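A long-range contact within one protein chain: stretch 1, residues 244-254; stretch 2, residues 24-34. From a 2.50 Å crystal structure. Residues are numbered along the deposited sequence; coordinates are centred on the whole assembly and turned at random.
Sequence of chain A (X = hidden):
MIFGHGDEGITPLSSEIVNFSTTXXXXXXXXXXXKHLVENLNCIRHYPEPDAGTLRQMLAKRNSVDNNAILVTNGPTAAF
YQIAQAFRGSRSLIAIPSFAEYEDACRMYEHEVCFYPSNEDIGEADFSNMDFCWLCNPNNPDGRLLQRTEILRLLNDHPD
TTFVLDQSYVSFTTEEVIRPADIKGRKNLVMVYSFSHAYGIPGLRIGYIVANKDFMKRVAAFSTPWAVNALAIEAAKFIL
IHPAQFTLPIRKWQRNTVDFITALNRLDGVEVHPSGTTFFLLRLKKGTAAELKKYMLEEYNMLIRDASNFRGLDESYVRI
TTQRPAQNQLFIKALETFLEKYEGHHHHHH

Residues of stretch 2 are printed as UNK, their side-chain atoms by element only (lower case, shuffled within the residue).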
ATOM      1  N   ALA A 244     -17.848  15.624 -13.792  1.00 25.42           N
ATOM      2  CA  ALA A 244     -19.070  15.141 -14.449  1.00 26.76           C
ATOM      3  C   ALA A 244     -19.035  13.654 -14.841  1.00 25.37           C
ATOM      4  O   ALA A 244     -19.964  12.891 -14.552  1.00 26.71           O
ATOM      5  CB  ALA A 244     -19.452  16.037 -15.663  1.00 25.88           C
ATOM      6  N   GLN A 245     -17.988  13.243 -15.530  1.00 24.04           N
ATOM      7  CA  GLN A 245     -17.908  11.864 -15.994  1.00 24.79           C
ATOM      8  C   GLN A 245     -18.007  10.849 -14.841  1.00 24.43           C
ATOM      9  O   GLN A 245     -18.471   9.719 -15.006  1.00 24.13           O
ATOM     10  CB  GLN A 245     -16.609  11.669 -16.748  1.00 22.88           C
ATOM     11  CG  GLN A 245     -16.434  10.313 -17.315  1.00 22.74           C
ATOM     12  CD  GLN A 245     -15.186  10.210 -18.135  1.00 22.44           C
ATOM     13  OE1 GLN A 245     -14.604  11.233 -18.545  1.00 23.18           O
ATOM     14  NE2 GLN A 245     -14.761   8.991 -18.390  1.00 21.14           N
ATOM     15  N   PHE A 246     -17.566  11.254 -13.668  1.00 21.96           N
ATOM     16  CA  PHE A 246     -17.500  10.289 -12.605  1.00 25.52           C
ATOM     17  C   PHE A 246     -18.521  10.553 -11.520  1.00 23.70           C
ATOM     18  O   PHE A 246     -18.477   9.950 -10.474  1.00 23.54           O
ATOM     19  CB  PHE A 246     -16.059  10.133 -12.088  1.00 22.89           C
ATOM     20  CG  PHE A 246     -15.132   9.551 -13.115  1.00 23.41           C
ATOM     21  CD1 PHE A 246     -15.154   8.192 -13.391  1.00 24.19           C
ATOM     22  CD2 PHE A 246     -14.258  10.371 -13.838  1.00 23.08           C
ATOM     23  CE1 PHE A 246     -14.309   7.659 -14.356  1.00 24.92           C
ATOM     24  CE2 PHE A 246     -13.425   9.839 -14.786  1.00 22.58           C
ATOM     25  CZ  PHE A 246     -13.445   8.480 -15.039  1.00 23.42           C
ATOM     26  N   THR A 247     -19.431  11.472 -11.807  1.00 24.53           N
ATOM     27  CA  THR A 247     -20.579  11.743 -10.946  1.00 26.92           C
ATOM     28  C   THR A 247     -21.532  10.536 -10.878  1.00 26.52           C
ATOM     29  O   THR A 247     -21.835   9.895 -11.884  1.00 27.30           O
ATOM     30  CB  THR A 247     -21.326  12.956 -11.456  1.00 26.63           C
ATOM     31  OG1 THR A 247     -20.527  14.117 -11.190  1.00 24.41           O
ATOM     32  CG2 THR A 247     -22.738  13.066 -10.811  1.00 23.13           C
ATOM     33  N   LEU A 248     -21.991  10.230  -9.684  1.00 22.86           N
ATOM     34  CA  LEU A 248     -22.707   8.982  -9.455  1.00 25.77           C
ATOM     35  C   LEU A 248     -24.213   9.219  -9.533  1.00 23.83           C
ATOM     36  O   LEU A 248     -24.699  10.205  -8.983  1.00 24.87           O
ATOM     37  CB  LEU A 248     -22.314   8.466  -8.061  1.00 25.57           C
ATOM     38  CG  LEU A 248     -22.607   7.070  -7.543  1.00 24.36           C
ATOM     39  CD1 LEU A 248     -21.996   7.046  -6.162  1.00 24.32           C
ATOM     40  CD2 LEU A 248     -24.123   6.771  -7.488  1.00 23.97           C
ATOM     41  N   PRO A 249     -24.965   8.329 -10.201  1.00 23.06           N
ATOM     42  CA  PRO A 249     -26.410   8.585 -10.310  1.00 24.45           C
ATOM     43  C   PRO A 249     -27.119   8.195  -9.029  1.00 25.98           C
ATOM     44  O   PRO A 249     -27.735   7.125  -8.973  1.00 28.38           O
ATOM     45  CB  PRO A 249     -26.859   7.657 -11.452  1.00 25.24           C
ATOM     46  CG  PRO A 249     -25.731   6.693 -11.684  1.00 22.81           C
ATOM     47  CD  PRO A 249     -24.619   6.993 -10.695  1.00 25.16           C
ATOM     48  N   ILE A 250     -27.028   9.044  -8.012  1.00 26.36           N
ATOM     49  CA  ILE A 250     -27.490   8.685  -6.690  1.00 26.60           C
ATOM     50  C   ILE A 250     -29.022   8.688  -6.520  1.00 28.08           C
ATOM     51  O   ILE A 250     -29.531   7.886  -5.745  1.00 26.98           O
ATOM     52  CB  ILE A 250     -26.819   9.511  -5.574  1.00 25.75           C
ATOM     53  CG1 ILE A 250     -27.152   8.897  -4.205  1.00 26.36           C
ATOM     54  CG2 ILE A 250     -27.246  10.964  -5.640  1.00 25.74           C
ATOM     55  CD1 ILE A 250     -26.855   7.437  -4.105  1.00 22.59           C
ATOM     56  N   ARG A 251     -29.753   9.553  -7.228  1.00 27.65           N
ATOM     57  CA  ARG A 251     -31.214   9.543  -7.093  1.00 31.22           C
ATOM     58  C   ARG A 251     -31.770   8.259  -7.659  1.00 29.08           C
ATOM     59  O   ARG A 251     -32.547   7.558  -7.015  1.00 27.52           O
ATOM     60  CB  ARG A 251     -31.882  10.733  -7.769  1.00 33.57           C
ATOM     61  CG  ARG A 251     -31.594  12.019  -7.072  1.00 39.04           C
ATOM     62  CD  ARG A 251     -32.766  12.978  -7.111  1.00 44.75           C
ATOM     63  NE  ARG A 251     -32.746  13.831  -5.923  1.00 54.19           N
ATOM     64  CZ  ARG A 251     -31.786  14.720  -5.646  1.00 55.74           C
ATOM     65  NH1 ARG A 251     -30.757  14.895  -6.488  1.00 49.40           N
ATOM     66  NH2 ARG A 251     -31.859  15.433  -4.521  1.00 52.61           N
ATOM     67  N   LYS A 252     -31.328   7.928  -8.851  1.00 27.84           N
ATOM     68  CA  LYS A 252     -31.800   6.719  -9.475  1.00 29.22           C
ATOM     69  C   LYS A 252     -31.420   5.432  -8.669  1.00 27.59           C
ATOM     70  O   LYS A 252     -32.207   4.494  -8.544  1.00 27.88           O
ATOM     71  CB  LYS A 252     -31.338   6.741 -10.935  1.00 31.13           C
ATOM     72  CG  LYS A 252     -31.226   5.416 -11.611  1.00 32.46           C
ATOM     73  CD  LYS A 252     -29.792   4.872 -11.505  1.00 30.83           C
ATOM     74  CE  LYS A 252     -29.586   3.852 -12.599  1.00 35.42           C
ATOM     75  NZ  LYS A 252     -30.391   4.264 -13.839  1.00 40.44           N
ATOM     76  N   TRP A 253     -30.226   5.396  -8.097  1.00 27.57           N
ATOM     77  CA  TRP A 253     -29.840   4.273  -7.250  1.00 26.77           C
ATOM     78  C   TRP A 253     -30.681   4.174  -5.953  1.00 25.42           C
ATOM     79  O   TRP A 253     -31.094   3.101  -5.540  1.00 24.64           O
ATOM     80  CB  TRP A 253     -28.374   4.419  -6.881  1.00 25.01           C
ATOM     81  CG  TRP A 253     -27.695   3.135  -6.484  1.00 25.13           C
ATOM     82  CD1 TRP A 253     -28.158   1.854  -6.655  1.00 23.32           C
ATOM     83  CD2 TRP A 253     -26.389   3.020  -5.903  1.00 23.84           C
ATOM     84  NE1 TRP A 253     -27.234   0.954  -6.180  1.00 22.40           N
ATOM     85  CE2 TRP A 253     -26.127   1.641  -5.738  1.00 23.11           C
ATOM     86  CE3 TRP A 253     -25.403   3.948  -5.522  1.00 21.70           C
ATOM     87  CZ2 TRP A 253     -24.921   1.172  -5.199  1.00 22.38           C
ATOM     88  CZ3 TRP A 253     -24.225   3.483  -4.979  1.00 22.47           C
ATOM     89  CH2 TRP A 253     -23.990   2.102  -4.817  1.00 21.99           C
ATOM     90  N   GLN A 254     -30.878   5.318  -5.317  1.00 25.53           N
ATOM     91  CA  GLN A 254     -31.585   5.477  -4.061  1.00 25.96           C
ATOM     92  C   GLN A 254     -33.022   5.024  -4.284  1.00 27.18           C
ATOM     93  O   GLN A 254     -33.597   4.307  -3.480  1.00 27.92           O
ATOM     94  CB  GLN A 254     -31.546   6.966  -3.718  1.00 26.87           C
ATOM     95  CG  GLN A 254     -31.631   7.401  -2.299  1.00 30.39           C
ATOM     96  CD  GLN A 254     -31.010   8.805  -2.126  1.00 36.79           C
ATOM     97  OE1 GLN A 254     -30.121   9.038  -1.267  1.00 34.75           O
ATOM     98  NE2 GLN A 254     -31.449   9.739  -2.980  1.00 39.10           N
ATOM     99  N   UNK A  24     -19.362  -1.179  -3.072  1.00 20.42           N
ATOM    100  CA  UNK A  24     -18.772  -0.420  -4.166  1.00 19.37           C
ATOM    101  C   UNK A  24     -19.795  -0.064  -5.267  1.00 19.48           C
ATOM    102  O   UNK A  24     -20.507  -0.919  -5.760  1.00 20.44           O
ATOM    103  c   UNK A  24     -16.984  -0.484  -5.973  1.00 17.07           C
ATOM    104  c   UNK A  24     -16.490  -1.434  -3.670  1.00 18.73           C
ATOM    105  c   UNK A  24     -17.565  -1.197  -4.764  1.00 18.78           C
ATOM    106  N   UNK A  25     -19.858   1.207  -5.652  1.00 20.72           N
ATOM    107  CA  UNK A  25     -20.594   1.598  -6.856  1.00 21.85           C
ATOM    108  C   UNK A  25     -19.964   1.017  -8.128  1.00 21.37           C
ATOM    109  O   UNK A  25     -18.928   1.454  -8.587  1.00 19.62           O
ATOM    110  c   UNK A  25     -22.557   3.874 -10.187  1.00 24.78           C
ATOM    111  c   UNK A  25     -21.281   3.564  -8.304  1.00 23.50           C
ATOM    112  c   UNK A  25     -24.736   2.380  -9.404  1.00 25.13           C
ATOM    113  c   UNK A  25     -23.648   2.485  -8.523  1.00 23.05           C
ATOM    114  c   UNK A  25     -24.719   3.022 -10.673  1.00 26.16           C
ATOM    115  c   UNK A  25     -20.612   4.347  -9.201  1.00 23.23           C
ATOM    116  c   UNK A  25     -22.538   3.234  -8.920  1.00 23.47           C
ATOM    117  c   UNK A  25     -23.637   3.767 -11.078  1.00 23.84           C
ATOM    118  n   UNK A  25     -21.367   4.539 -10.321  1.00 24.86           N
ATOM    119  c   UNK A  25     -20.781   3.117  -6.957  1.00 21.29           C
ATOM    120  N   UNK A  26     -20.652   0.046  -8.717  1.00 24.42           N
ATOM    121  CA  UNK A  26     -20.067  -0.819  -9.752  1.00 24.16           C
ATOM    122  C   UNK A  26     -20.461  -0.508 -11.213  1.00 25.29           C
ATOM    123  O   UNK A  26     -19.791  -0.925 -12.152  1.00 23.18           O
ATOM    124  o   UNK A  26     -19.206  -2.784  -8.631  1.00 22.79           O
ATOM    125  c   UNK A  26     -20.668  -3.153 -10.526  1.00 22.72           C
ATOM    126  c   UNK A  26     -20.344  -2.280  -9.357  1.00 22.50           C
ATOM    127  N   UNK A  27     -21.541   0.242 -11.385  1.00 26.45           N
ATOM    128  CA  UNK A  27     -22.119   0.465 -12.698  1.00 28.18           C
ATOM    129  C   UNK A  27     -21.621   1.752 -13.362  1.00 27.68           C
ATOM    130  O   UNK A  27     -22.205   2.190 -14.335  1.00 28.62           O
ATOM    131  c   UNK A  27     -23.658   0.469 -12.614  1.00 28.81           C
ATOM    132  o   UNK A  27     -23.591  -1.759 -13.418  1.00 35.22           O
ATOM    133  o   UNK A  27     -25.496  -0.720 -13.649  1.00 35.75           O
ATOM    134  c   UNK A  27     -24.295  -0.754 -13.271  1.00 33.55           C
ATOM    135  N   UNK A  28     -20.551   2.350 -12.840  1.00 27.04           N
ATOM    136  CA  UNK A  28     -19.995   3.564 -13.417  1.00 27.75           C
ATOM    137  C   UNK A  28     -19.490   3.363 -14.842  1.00 32.40           C
ATOM    138  O   UNK A  28     -19.251   2.243 -15.257  1.00 29.75           O
ATOM    139  N   UNK A  29     -19.355   4.448 -15.610  1.00 36.28           N
ATOM    140  CA  UNK A  29     -18.698   4.372 -16.922  1.00 37.96           C
ATOM    141  C   UNK A  29     -17.168   4.419 -16.773  1.00 39.74           C
ATOM    142  O   UNK A  29     -16.593   5.444 -16.368  1.00 38.03           O
ATOM    143  o   UNK A  29     -19.344   5.952 -20.162  1.00 47.90           O
ATOM    144  c   UNK A  29     -18.734   5.280 -19.279  1.00 44.89           C
ATOM    145  o   UNK A  29     -17.816   4.445 -19.540  1.00 43.01           O
ATOM    146  c   UNK A  29     -19.153   5.497 -17.835  1.00 38.22           C
ATOM    147  N   UNK A  30     -16.513   3.311 -17.108  1.00 37.71           N
ATOM    148  CA  UNK A  30     -15.108   3.156 -16.784  1.00 37.24           C
ATOM    149  C   UNK A  30     -14.279   2.952 -18.011  1.00 37.32           C
ATOM    150  O   UNK A  30     -13.068   2.734 -17.891  1.00 37.86           O
ATOM    151  c   UNK A  30     -14.832   2.279 -14.382  1.00 35.79           C
ATOM    152  c   UNK A  30     -15.239   1.357 -12.069  1.00 33.82           C
ATOM    153  c   UNK A  30     -14.902   1.947 -15.864  1.00 39.57           C
ATOM    154  c   UNK A  30     -15.441   1.125 -13.566  1.00 38.52           C
ATOM    155  n   UNK A  30     -13.941   2.101 -11.860  1.00 30.19           N
ATOM    156  N   UNK A  31     -14.914   2.996 -19.181  1.00 38.00           N
ATOM    157  CA  UNK A  31     -14.181   2.796 -20.438  1.00 39.63           C
ATOM    158  C   UNK A  31     -13.100   3.858 -20.529  1.00 34.53           C
ATOM    159  O   UNK A  31     -11.957   3.553 -20.869  1.00 33.05           O
ATOM    160  c   UNK A  31     -15.095   2.860 -21.694  1.00 41.56           C
ATOM    161  o   UNK A  31     -15.995   0.636 -21.199  1.00 45.55           O
ATOM    162  c   UNK A  31     -16.214   1.786 -21.695  1.00 47.66           C
ATOM    163  o   UNK A  31     -17.324   2.107 -22.207  1.00 52.34           O
ATOM    164  N   UNK A  32     -13.458   5.095 -20.201  1.00 30.99           N
ATOM    165  CA  UNK A  32     -12.527   6.186 -20.395  1.00 31.89           C
ATOM    166  C   UNK A  32     -11.446   6.319 -19.321  1.00 31.66           C
ATOM    167  O   UNK A  32     -10.298   6.633 -19.641  1.00 30.32           O
ATOM    168  c   UNK A  32     -15.748   6.929 -23.256  1.00 35.99           C
ATOM    169  c   UNK A  32     -14.033   7.390 -21.955  1.00 33.22           C
ATOM    170  n   UNK A  32     -14.722   7.252 -24.031  1.00 35.76           N
ATOM    171  c   UNK A  32     -13.265   7.476 -20.685  1.00 29.36           C
ATOM    172  n   UNK A  32     -15.356   6.991 -21.997  1.00 34.82           N
ATOM    173  c   UNK A  32     -13.632   7.519 -23.240  1.00 31.00           C
ATOM    174  N   UNK A  33     -11.795   6.058 -18.069  1.00 27.90           N
ATOM    175  CA  UNK A  33     -10.769   5.909 -17.090  1.00 26.70           C
ATOM    176  C   UNK A  33      -9.806   4.805 -17.567  1.00 27.72           C
ATOM    177  O   UNK A  33      -8.593   4.975 -17.557  1.00 27.41           O
ATOM    178  c   UNK A  33     -11.060   4.738 -13.375  1.00 23.75           C
ATOM    179  c   UNK A  33     -11.374   5.568 -15.727  1.00 27.11           C
ATOM    180  c   UNK A  33      -9.278   6.070 -14.452  1.00 23.75           C
ATOM    181  c   UNK A  33     -10.376   5.058 -14.683  1.00 25.33           C
ATOM    182  N   UNK A  34     -10.333   3.665 -17.974  1.00 29.34           N
ATOM    183  CA  UNK A  34      -9.470   2.531 -18.289  1.00 27.24           C
ATOM    184  C   UNK A  34      -8.625   2.720 -19.551  1.00 25.27           C
ATOM    185  O   UNK A  34      -7.500   2.300 -19.598  1.00 24.58           O
ATOM    186  o   UNK A  34     -11.723  -1.139 -15.990  1.00 30.00           O
ATOM    187  c   UNK A  34     -10.293   1.245 -18.368  1.00 28.19           C
ATOM    188  c   UNK A  34     -10.756   0.775 -17.007  1.00 33.20           C
ATOM    189  o   UNK A  34     -11.815  -0.975 -18.197  1.00 37.73           O
ATOM    190  c   UNK A  34     -11.486  -0.545 -17.063  1.00 34.37           C
TER

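Position 24 carries three side-chain carbons, one bearing the other two, and its CA-to-CB bond points away from stretch 1, which it does not touch; a carbon forked directly at CB identifies V24. Position 25 has one carbon leading into fused five- and six-membered rings of eight carbons and one nitrogen; its CA-to-CB bond points toward stretch 1, and the rings meet L248, P249 and W253. It is W25. L248 CG lies over one face of the indole, 3.8 Å from W25 CD1, and only 10° off the normal of the five-membered ring, the geometry of a CH-pi contact. P249 CD approaches W25 CZ2 to 3.4 Å, and W253 CZ3 lies 3.7 Å from W25 CE3.

Position 26 shows a carbon carrying one oxygen and one carbon, without contact to stretch 1: the branched hydroxyl side chain of T26. At position 27 two carbons end in two oxygens, a short carboxylate; although the CA-to-CB bond points toward stretch 1, the side chain makes no contact with it. This is D27, whose carboxylate oxygens are hydrogen-bonded elsewhere in the structure. Position 28 has no side-chain atoms and is G28.

Position 29 again has two carbons and two terminal oxygens, and touches stretch 1 through its backbone, its O 3.8 Å from F246 CE1. It is D29, and its OD1 accepts a hydrogen bond from the backbone N of position 31 at 3.3 Å, capping the helix that follows. Position 30, four carbons in a row ending in nitrogen, has its CA-to-CB bond pointing away: K30. Position 31, two carbons with two oxygens on the second, is too distant to touch stretch 1 and is D31.

Position 32 bears one carbon and a five-membered ring of three carbons and two nitrogens, an imidazole; its CB is 3.1 Å from Q245 NE2, while the end of the side chain leads away. It is H32. Position 33 has four carbons, forked at the second, with CB 3.6 Å from F246 CZ: L33. Position 34, three carbons with two oxygens on the third, is out of reach and is E34.

The contact buries 460 Å² without a single hydrogen bond between the stretches. W25 has the largest area covered by the other stretch; it packs on L248 and P249 and directs its edge toward the face of W253, the six-membered rings 4.7 Å apart between centroids and their planes at 55°. F246 against L33 forms a second, smaller apolar patch beside the start of the capped helix.

Stretch 2, residues 24-34: VWTDGDKDHLE
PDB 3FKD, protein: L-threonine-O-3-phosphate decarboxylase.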